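Local coordinates for protein serine acetyltransferase (Bacteroides vulgatus ATCC 8482, PDB 3F1X) that probably transfers an acetyl group from acetyl-CoA to L-serine, the first committed step of cysteine biosynthesis in bacteria, at residues Ser113-Arg118 / Leu172-Ile177; Ile53-Phe58 / His66-His71. All coordinates share one frame; numbering follows the deposited sequence.

Contact 1: residues Ser113-Arg118 / Leu172-Ile177; sequences SLLAAR and LGVPLI
The Schellman motif that ends helix 155-171 presses Leu-172 and Val-174 against Leu-115 and Arg-118 on helix 109-120, within the helical N-terminal part of the serine acetyltransferase fold. Gly-173 carries the positive phi of the motif, 89°, and turns the chain away from the helix; Leu-176 then takes the N-cap position of helix 177-189. The evidence for close approach is a separation of 7.0 Å between CA of Leu-115 and CA of Leu-172, with 190 Å² buried over both segments.

Leu-115 and Leu-172 each lodge a methyl near the other's backbone. CD2 of Leu-115 lies 3.8 Å from the carbonyl O of Leu-172, and CD1 of Leu-172 lies 4.0 Å from the carbonyl O of Leu-115. Both leucines set CG beside their own backbone N and have an extended chi2. The second methyl of Leu-115, CD1, meets CG2 of Val-174 at 4.2 Å; the two side chains run antiparallel alongside each other and meet through this methyl pair. All the contacts between the segments are van der Waals in character.

The same helix also serves the assembly, since Ser-113 and Ala-117 pack on Tyr-6 of the second subunit, while Ser-113 and Ala-116 touch helix 68-93 through Thr-84. Arg-118 contributes through the root of its side chain: the far end leads away from Leu-172, and CB rests 4.1 Å from CD2 of that leucine.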
ATOM      1  N   SER A 113     -17.413  -9.254  21.997  1.00 20.80           N
ATOM      2  CA  SER A 113     -18.209  -9.512  20.800  1.00 22.66           C
ATOM      3  C   SER A 113     -19.684  -9.153  20.990  1.00 23.79           C
ATOM      4  O   SER A 113     -20.325  -8.649  20.071  1.00 22.58           O
ATOM      5  CB  SER A 113     -18.054 -10.975  20.362  1.00 23.30           C
ATOM      6  OG  SER A 113     -18.448 -11.864  21.386  1.00 26.83           O
ATOM      7  N   LEU A 114     -20.221  -9.398  22.185  1.00 23.89           N
ATOM      8  CA  LEU A 114     -21.619  -9.072  22.446  1.00 24.74           C
ATOM      9  C   LEU A 114     -21.800  -7.548  22.506  1.00 23.73           C
ATOM     10  O   LEU A 114     -22.782  -7.007  21.992  1.00 24.24           O
ATOM     11  CB  LEU A 114     -22.084  -9.726  23.750  1.00 24.50           C
ATOM     12  CG  LEU A 114     -23.579  -9.630  24.083  1.00 25.81           C
ATOM     13  CD1 LEU A 114     -24.410 -10.078  22.887  1.00 25.41           C
ATOM     14  CD2 LEU A 114     -23.883 -10.491  25.299  1.00 23.95           C
ATOM     15  N   LEU A 115     -20.850  -6.852  23.124  1.00 23.22           N
ATOM     16  CA  LEU A 115     -20.925  -5.398  23.197  1.00 21.18           C
ATOM     17  C   LEU A 115     -20.865  -4.842  21.776  1.00 19.79           C
ATOM     18  O   LEU A 115     -21.598  -3.919  21.426  1.00 19.51           O
ATOM     19  CB  LEU A 115     -19.767  -4.832  24.032  1.00 21.93           C
ATOM     20  CG  LEU A 115     -19.768  -5.066  25.547  1.00 22.82           C
ATOM     21  CD1 LEU A 115     -18.532  -4.430  26.166  1.00 25.82           C
ATOM     22  CD2 LEU A 115     -21.023  -4.467  26.167  1.00 23.86           C
ATOM     23  N   ALA A 116     -19.996  -5.416  20.949  1.00 18.59           N
ATOM     24  CA  ALA A 116     -19.865  -4.963  19.566  1.00 17.20           C
ATOM     25  C   ALA A 116     -21.179  -5.170  18.824  1.00 16.95           C
ATOM     26  O   ALA A 116     -21.600  -4.312  18.051  1.00 16.30           O
ATOM     27  CB  ALA A 116     -18.737  -5.716  18.868  1.00 16.36           C
ATOM     28  N   ALA A 117     -21.831  -6.305  19.068  1.00 17.53           N
ATOM     29  CA  ALA A 117     -23.105  -6.583  18.414  1.00 17.58           C
ATOM     30  C   ALA A 117     -24.175  -5.616  18.943  1.00 16.72           C
ATOM     31  O   ALA A 117     -25.020  -5.132  18.182  1.00 16.86           O
ATOM     32  CB  ALA A 117     -23.518  -8.035  18.661  1.00 15.79           C
ATOM     33  N   ARG A 118     -24.130  -5.336  20.243  1.00 19.94           N
ATOM     34  CA  ARG A 118     -25.084  -4.412  20.865  1.00 19.49           C
ATOM     35  C   ARG A 118     -24.945  -3.039  20.205  1.00 20.26           C
ATOM     36  O   ARG A 118     -25.937  -2.368  19.912  1.00 18.00           O
ATOM     37  CB  ARG A 118     -24.814  -4.275  22.365  1.00 23.64           C
ATOM     38  CG  ARG A 118     -24.982  -5.558  23.189  1.00 29.99           C
ATOM     39  CD  ARG A 118     -26.438  -5.979  23.334  1.00 33.80           C
ATOM     40  NE  ARG A 118     -26.591  -7.200  24.128  1.00 36.56           N
ATOM     41  CZ  ARG A 118     -27.753  -7.818  24.333  1.00 36.13           C
ATOM     42  NH1 ARG A 118     -28.869  -7.326  23.804  1.00 37.60           N
ATOM     43  NH2 ARG A 118     -27.800  -8.931  25.059  1.00 32.97           N
ATOM     44  N   LEU A 172     -22.599   1.941  26.611  1.00 23.87           N
ATOM     45  CA  LEU A 172     -22.510   0.488  26.715  1.00 23.70           C
ATOM     46  C   LEU A 172     -21.406   0.046  27.664  1.00 23.56           C
ATOM     47  O   LEU A 172     -21.261  -1.137  27.942  1.00 25.68           O
ATOM     48  CB  LEU A 172     -22.261  -0.121  25.340  1.00 22.73           C
ATOM     49  CG  LEU A 172     -23.454  -0.093  24.392  1.00 22.02           C
ATOM     50  CD1 LEU A 172     -23.002  -0.496  22.998  1.00 18.97           C
ATOM     51  CD2 LEU A 172     -24.540  -1.037  24.915  1.00 24.90           C
ATOM     52  N   GLY A 173     -20.616   1.002  28.138  1.00 23.15           N
ATOM     53  CA  GLY A 173     -19.548   0.689  29.066  1.00 22.38           C
ATOM     54  C   GLY A 173     -18.194   0.340  28.470  1.00 22.45           C
ATOM     55  O   GLY A 173     -17.382  -0.310  29.129  1.00 22.28           O
ATOM     56  N   VAL A 174     -17.936   0.754  27.234  1.00 20.89           N
ATOM     57  CA  VAL A 174     -16.647   0.465  26.619  1.00 19.98           C
ATOM     58  C   VAL A 174     -15.662   1.562  27.013  1.00 20.44           C
ATOM     59  O   VAL A 174     -15.820   2.721  26.634  1.00 18.89           O
ATOM     60  CB  VAL A 174     -16.739   0.425  25.079  1.00 21.14           C
ATOM     61  CG1 VAL A 174     -15.367   0.117  24.487  1.00 16.89           C
ATOM     62  CG2 VAL A 174     -17.750  -0.629  24.642  1.00 19.23           C
ATOM     63  N   PRO A 175     -14.620   1.212  27.779  1.00 21.01           N
ATOM     64  CA  PRO A 175     -13.656   2.238  28.180  1.00 21.41           C
ATOM     65  C   PRO A 175     -12.614   2.590  27.117  1.00 22.05           C
ATOM     66  O   PRO A 175     -12.356   1.810  26.196  1.00 19.67           O
ATOM     67  CB  PRO A 175     -13.026   1.634  29.425  1.00 23.37           C
ATOM     68  CG  PRO A 175     -12.962   0.187  29.086  1.00 24.53           C
ATOM     69  CD  PRO A 175     -14.291  -0.092  28.387  1.00 21.98           C
ATOM     70  N   LEU A 176     -12.038   3.784  27.250  1.00 20.38           N
ATOM     71  CA  LEU A 176     -10.986   4.270  26.352  1.00 19.95           C
ATOM     72  C   LEU A 176     -11.375   4.498  24.887  1.00 20.19           C
ATOM     73  O   LEU A 176     -11.177   5.583  24.346  1.00 18.12           O
ATOM     74  CB  LEU A 176      -9.798   3.306  26.413  1.00 23.22           C
ATOM     75  CG  LEU A 176      -8.487   3.779  25.787  1.00 27.68           C
ATOM     76  CD1 LEU A 176      -7.864   4.866  26.664  1.00 27.88           C
ATOM     77  CD2 LEU A 176      -7.521   2.597  25.656  1.00 30.24           C
ATOM     78  N   ILE A 177     -11.911   3.472  24.244  1.00 18.47           N
ATOM     79  CA  ILE A 177     -12.298   3.590  22.851  1.00 18.77           C
ATOM     80  C   ILE A 177     -13.134   4.827  22.493  1.00 17.84           C
ATOM     81  O   ILE A 177     -12.904   5.436  21.449  1.00 20.13           O
ATOM     82  CB  ILE A 177     -13.037   2.322  22.383  1.00 18.09           C
ATOM     83  CG1 ILE A 177     -12.115   1.107  22.536  1.00 20.78           C
ATOM     84  CG2 ILE A 177     -13.452   2.448  20.938  1.00 18.14           C
ATOM     85  CD1 ILE A 177     -10.765   1.267  21.844  1.00 21.77           C
TER

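Contact 2: residues Ile53-Phe58 / His66-His71; sequences IFPGYF and HTINYH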
ATOM      1  N   ILE A  53     -24.382   3.802   8.047  1.00 19.11           N
ATOM      2  CA  ILE A  53     -25.374   4.801   8.435  1.00 18.98           C
ATOM      3  C   ILE A  53     -25.877   5.568   7.208  1.00 19.14           C
ATOM      4  O   ILE A  53     -27.063   5.866   7.096  1.00 18.74           O
ATOM      5  CB  ILE A  53     -24.777   5.791   9.456  1.00 16.95           C
ATOM      6  CG1 ILE A  53     -24.535   5.067  10.782  1.00 14.75           C
ATOM      7  CG2 ILE A  53     -25.699   7.013   9.614  1.00 17.10           C
ATOM      8  CD1 ILE A  53     -23.613   5.808  11.756  1.00 12.77           C
ATOM      9  N   PHE A  54     -24.971   5.889   6.293  1.00 20.04           N
ATOM     10  CA  PHE A  54     -25.326   6.607   5.066  1.00 19.86           C
ATOM     11  C   PHE A  54     -24.983   5.703   3.891  1.00 20.68           C
ATOM     12  O   PHE A  54     -23.997   5.923   3.193  1.00 20.99           O
ATOM     13  CB  PHE A  54     -24.517   7.901   4.964  1.00 20.59           C
ATOM     14  CG  PHE A  54     -24.695   8.823   6.131  1.00 20.23           C
ATOM     15  CD1 PHE A  54     -25.908   9.479   6.337  1.00 18.74           C
ATOM     16  CD2 PHE A  54     -23.650   9.040   7.021  1.00 20.57           C
ATOM     17  CE1 PHE A  54     -26.075  10.347   7.423  1.00 21.15           C
ATOM     18  CE2 PHE A  54     -23.799   9.905   8.115  1.00 22.22           C
ATOM     19  CZ  PHE A  54     -25.012  10.557   8.313  1.00 21.84           C
ATOM     20  N   PRO A  55     -25.806   4.675   3.649  1.00 21.83           N
ATOM     21  CA  PRO A  55     -25.564   3.734   2.550  1.00 23.51           C
ATOM     22  C   PRO A  55     -25.418   4.333   1.158  1.00 25.24           C
ATOM     23  O   PRO A  55     -26.231   5.147   0.726  1.00 22.81           O
ATOM     24  CB  PRO A  55     -26.746   2.770   2.652  1.00 22.41           C
ATOM     25  CG  PRO A  55     -27.834   3.623   3.212  1.00 24.26           C
ATOM     26  CD  PRO A  55     -27.120   4.442   4.269  1.00 19.45           C
ATOM     27  N   GLY A  56     -24.371   3.921   0.457  1.00 26.27           N
ATOM     28  CA  GLY A  56     -24.146   4.429  -0.879  1.00 33.25           C
ATOM     29  C   GLY A  56     -23.325   5.708  -0.943  1.00 36.49           C
ATOM     30  O   GLY A  56     -22.835   6.063  -2.013  1.00 37.73           O
ATOM     31  N   TYR A  57     -23.186   6.413   0.179  1.00 39.78           N
ATOM     32  CA  TYR A  57     -22.406   7.650   0.199  1.00 42.08           C
ATOM     33  C   TYR A  57     -20.970   7.350   0.562  1.00 43.73           C
ATOM     34  O   TYR A  57     -20.035   7.918  -0.008  1.00 45.17           O
ATOM     35  CB  TYR A  57     -22.980   8.660   1.193  1.00 41.79           C
ATOM     36  CG  TYR A  57     -24.096   9.487   0.614  1.00 44.03           C
ATOM     37  CD1 TYR A  57     -25.422   9.078   0.712  1.00 43.24           C
ATOM     38  CD2 TYR A  57     -23.822  10.670  -0.065  1.00 42.39           C
ATOM     39  CE1 TYR A  57     -26.453   9.839   0.145  1.00 43.06           C
ATOM     40  CE2 TYR A  57     -24.838  11.430  -0.633  1.00 43.72           C
ATOM     41  CZ  TYR A  57     -26.151  11.013  -0.527  1.00 42.68           C
ATOM     42  OH  TYR A  57     -27.146  11.776  -1.096  1.00 42.50           O
ATOM     43  N   PHE A  58     -20.807   6.462   1.532  1.00 44.22           N
ATOM     44  CA  PHE A  58     -19.496   6.032   1.983  1.00 46.94           C
ATOM     45  C   PHE A  58     -19.474   4.536   1.713  1.00 47.80           C
ATOM     46  O   PHE A  58     -18.427   3.888   1.797  1.00 48.72           O
ATOM     47  CB  PHE A  58     -19.333   6.280   3.487  1.00 47.01           C
ATOM     48  CG  PHE A  58     -19.237   7.729   3.862  1.00 45.99           C
ATOM     49  CD1 PHE A  58     -18.039   8.427   3.703  1.00 46.61           C
ATOM     50  CD2 PHE A  58     -20.342   8.404   4.384  1.00 46.52           C
ATOM     51  CE1 PHE A  58     -17.940   9.777   4.059  1.00 47.51           C
ATOM     52  CE2 PHE A  58     -20.257   9.760   4.745  1.00 47.20           C
ATOM     53  CZ  PHE A  58     -19.051  10.445   4.582  1.00 47.02           C
ATOM     54  N   HIS A  66     -29.016  -1.682  -6.794  1.00 20.93           N
ATOM     55  CA  HIS A  66     -29.142  -3.134  -6.735  1.00 21.53           C
ATOM     56  C   HIS A  66     -28.169  -3.812  -5.773  1.00 22.26           C
ATOM     57  O   HIS A  66     -28.243  -5.025  -5.569  1.00 24.26           O
ATOM     58  CB  HIS A  66     -28.982  -3.743  -8.139  1.00 23.36           C
ATOM     59  CG  HIS A  66     -29.841  -3.104  -9.187  1.00 24.61           C
ATOM     60  ND1 HIS A  66     -29.413  -2.043  -9.957  1.00 27.44           N
ATOM     61  CD2 HIS A  66     -31.110  -3.368  -9.582  1.00 25.77           C
ATOM     62  CE1 HIS A  66     -30.381  -1.680 -10.781  1.00 27.51           C
ATOM     63  NE2 HIS A  66     -31.421  -2.467 -10.572  1.00 26.95           N
ATOM     64  N   THR A  67     -27.267  -3.041  -5.172  1.00 20.92           N
ATOM     65  CA  THR A  67     -26.292  -3.630  -4.259  1.00 19.97           C
ATOM     66  C   THR A  67     -26.184  -2.981  -2.882  1.00 20.54           C
ATOM     67  O   THR A  67     -25.315  -3.346  -2.088  1.00 19.61           O
ATOM     68  CB  THR A  67     -24.886  -3.635  -4.894  1.00 18.87           C
ATOM     69  OG1 THR A  67     -24.431  -2.287  -5.069  1.00 19.29           O
ATOM     70  CG2 THR A  67     -24.925  -4.345  -6.248  1.00 15.85           C
ATOM     71  N   ILE A  68     -27.070  -2.039  -2.584  1.00 20.55           N
ATOM     72  CA  ILE A  68     -27.021  -1.364  -1.291  1.00 21.35           C
ATOM     73  C   ILE A  68     -27.028  -2.337  -0.118  1.00 21.65           C
ATOM     74  O   ILE A  68     -26.215  -2.227   0.803  1.00 21.15           O
ATOM     75  CB  ILE A  68     -28.208  -0.407  -1.104  1.00 23.71           C
ATOM     76  CG1 ILE A  68     -28.173   0.682  -2.179  1.00 24.82           C
ATOM     77  CG2 ILE A  68     -28.145   0.222   0.287  1.00 23.83           C
ATOM     78  CD1 ILE A  68     -26.954   1.567  -2.102  1.00 29.60           C
ATOM     79  N   ASN A  69     -27.959  -3.285  -0.155  1.00 21.30           N
ATOM     80  CA  ASN A  69     -28.100  -4.266   0.907  1.00 21.53           C
ATOM     81  C   ASN A  69     -26.899  -5.203   1.014  1.00 21.31           C
ATOM     82  O   ASN A  69     -26.474  -5.537   2.122  1.00 20.37           O
ATOM     83  CB  ASN A  69     -29.401  -5.048   0.697  1.00 24.24           C
ATOM     84  CG  ASN A  69     -30.634  -4.147   0.768  1.00 29.79           C
ATOM     85  OD1 ASN A  69     -31.740  -4.550   0.400  1.00 30.61           O
ATOM     86  ND2 ASN A  69     -30.443  -2.919   1.254  1.00 28.15           N
ATOM     87  N   TYR A  70     -26.349  -5.621  -0.124  1.00 20.05           N
ATOM     88  CA  TYR A  70     -25.180  -6.496  -0.110  1.00 20.79           C
ATOM     89  C   TYR A  70     -24.071  -5.788   0.656  1.00 18.72           C
ATOM     90  O   TYR A  70     -23.445  -6.377   1.532  1.00 18.02           O
ATOM     91  CB  TYR A  70     -24.680  -6.801  -1.531  1.00 20.88           C
ATOM     92  CG  TYR A  70     -25.672  -7.522  -2.419  1.00 24.68           C
ATOM     93  CD1 TYR A  70     -26.429  -8.587  -1.937  1.00 25.10           C
ATOM     94  CD2 TYR A  70     -25.853  -7.137  -3.745  1.00 25.91           C
ATOM     95  CE1 TYR A  70     -27.353  -9.253  -2.759  1.00 28.28           C
ATOM     96  CE2 TYR A  70     -26.770  -7.793  -4.574  1.00 27.78           C
ATOM     97  CZ  TYR A  70     -27.516  -8.850  -4.076  1.00 29.67           C
ATOM     98  OH  TYR A  70     -28.414  -9.505  -4.892  1.00 33.09           O
ATOM     99  N   HIS A  71     -23.842  -4.519   0.332  1.00 17.40           N
ATOM    100  CA  HIS A  71     -22.798  -3.751   0.997  1.00 17.40           C
ATOM    101  C   HIS A  71     -23.036  -3.555   2.486  1.00 18.47           C
ATOM    102  O   HIS A  71     -22.079  -3.569   3.264  1.00 18.20           O
ATOM    103  CB  HIS A  71     -22.590  -2.407   0.299  1.00 16.39           C
ATOM    104  CG  HIS A  71     -21.671  -2.493  -0.882  1.00 16.60           C
ATOM    105  ND1 HIS A  71     -22.114  -2.407  -2.185  1.00 19.15           N
ATOM    106  CD2 HIS A  71     -20.339  -2.718  -0.953  1.00 15.86           C
ATOM    107  CE1 HIS A  71     -21.092  -2.576  -3.007  1.00 17.78           C
ATOM    108  NE2 HIS A  71     -20.004  -2.768  -2.284  1.00 16.07           N
TER
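Gly-56 and Ile-68 mark the nearest approach of the two backbones, with 6.5 Å from CA to CA, where a tight turn after helix 39-53 comes up beside the first turn of helix 68-93. The turn is closed by Tyr-57 N bonding to Phe-54 O at 3.2 Å, and the backbone angles of Pro-55 and Gly-56, the latter with phi 88°, make it a type II beta turn.

Ile-68 supplies the whole helix side of the contact by placing one branch on each central residue of the turn. Its CG2 stands anti to the backbone N and reaches CB of Pro-55 at 3.7 Å, which is apolar contact with the proline ring. The other branch, CG1, lies beside the backbone N (chi1 -61°) and brings CD1 to 4.2 Å from CA of Gly-56. Only 95 Å² is buried, so the touch is small and lies near the surface.

Next to Ile-68, Thr-67 holds the N-cap position, although its hydroxyl makes no capping bond. Its carbonyl O accepts the first helical bond, from His-71 N at 3.1 Å, and weakly ring ND1 of the same residue at 3.3 Å, with an N-H...O angle of 136°. Thr-67 OG1 sits in the plane of the His-71 ring, at its edge, and hydrogen-bonds to Glu-77 OE2 of the fourth subunit, which ties the helix start to the assembly.

On the turn side, Pro-55 also touches Arg-127 of helix 123-139, and Phe-54 packs on Tyr-23 of the second subunit. The arrangement is a type II beta turn just after one helix, packed on the first turn of the next helix, at the surface of the helical part.

Overall arrangement
Both segments of contact 2 precede both segments of contact 1 along the chain. Their centres lie 24 Å apart and their nearest atoms about 12 Å, without touching. Helix 68-93 relates them: its N-terminal turn belongs to contact 2, while farther along it supplies Phe-80 and Thr-84 beside Ser-113 of contact 1. Both lie in the helical part, residues before 192, that precedes the parallel strands, which probably form the left-handed beta helix of this family. Both also touch the second subunit, consistent with the helical part contributing to assembly of the six chains.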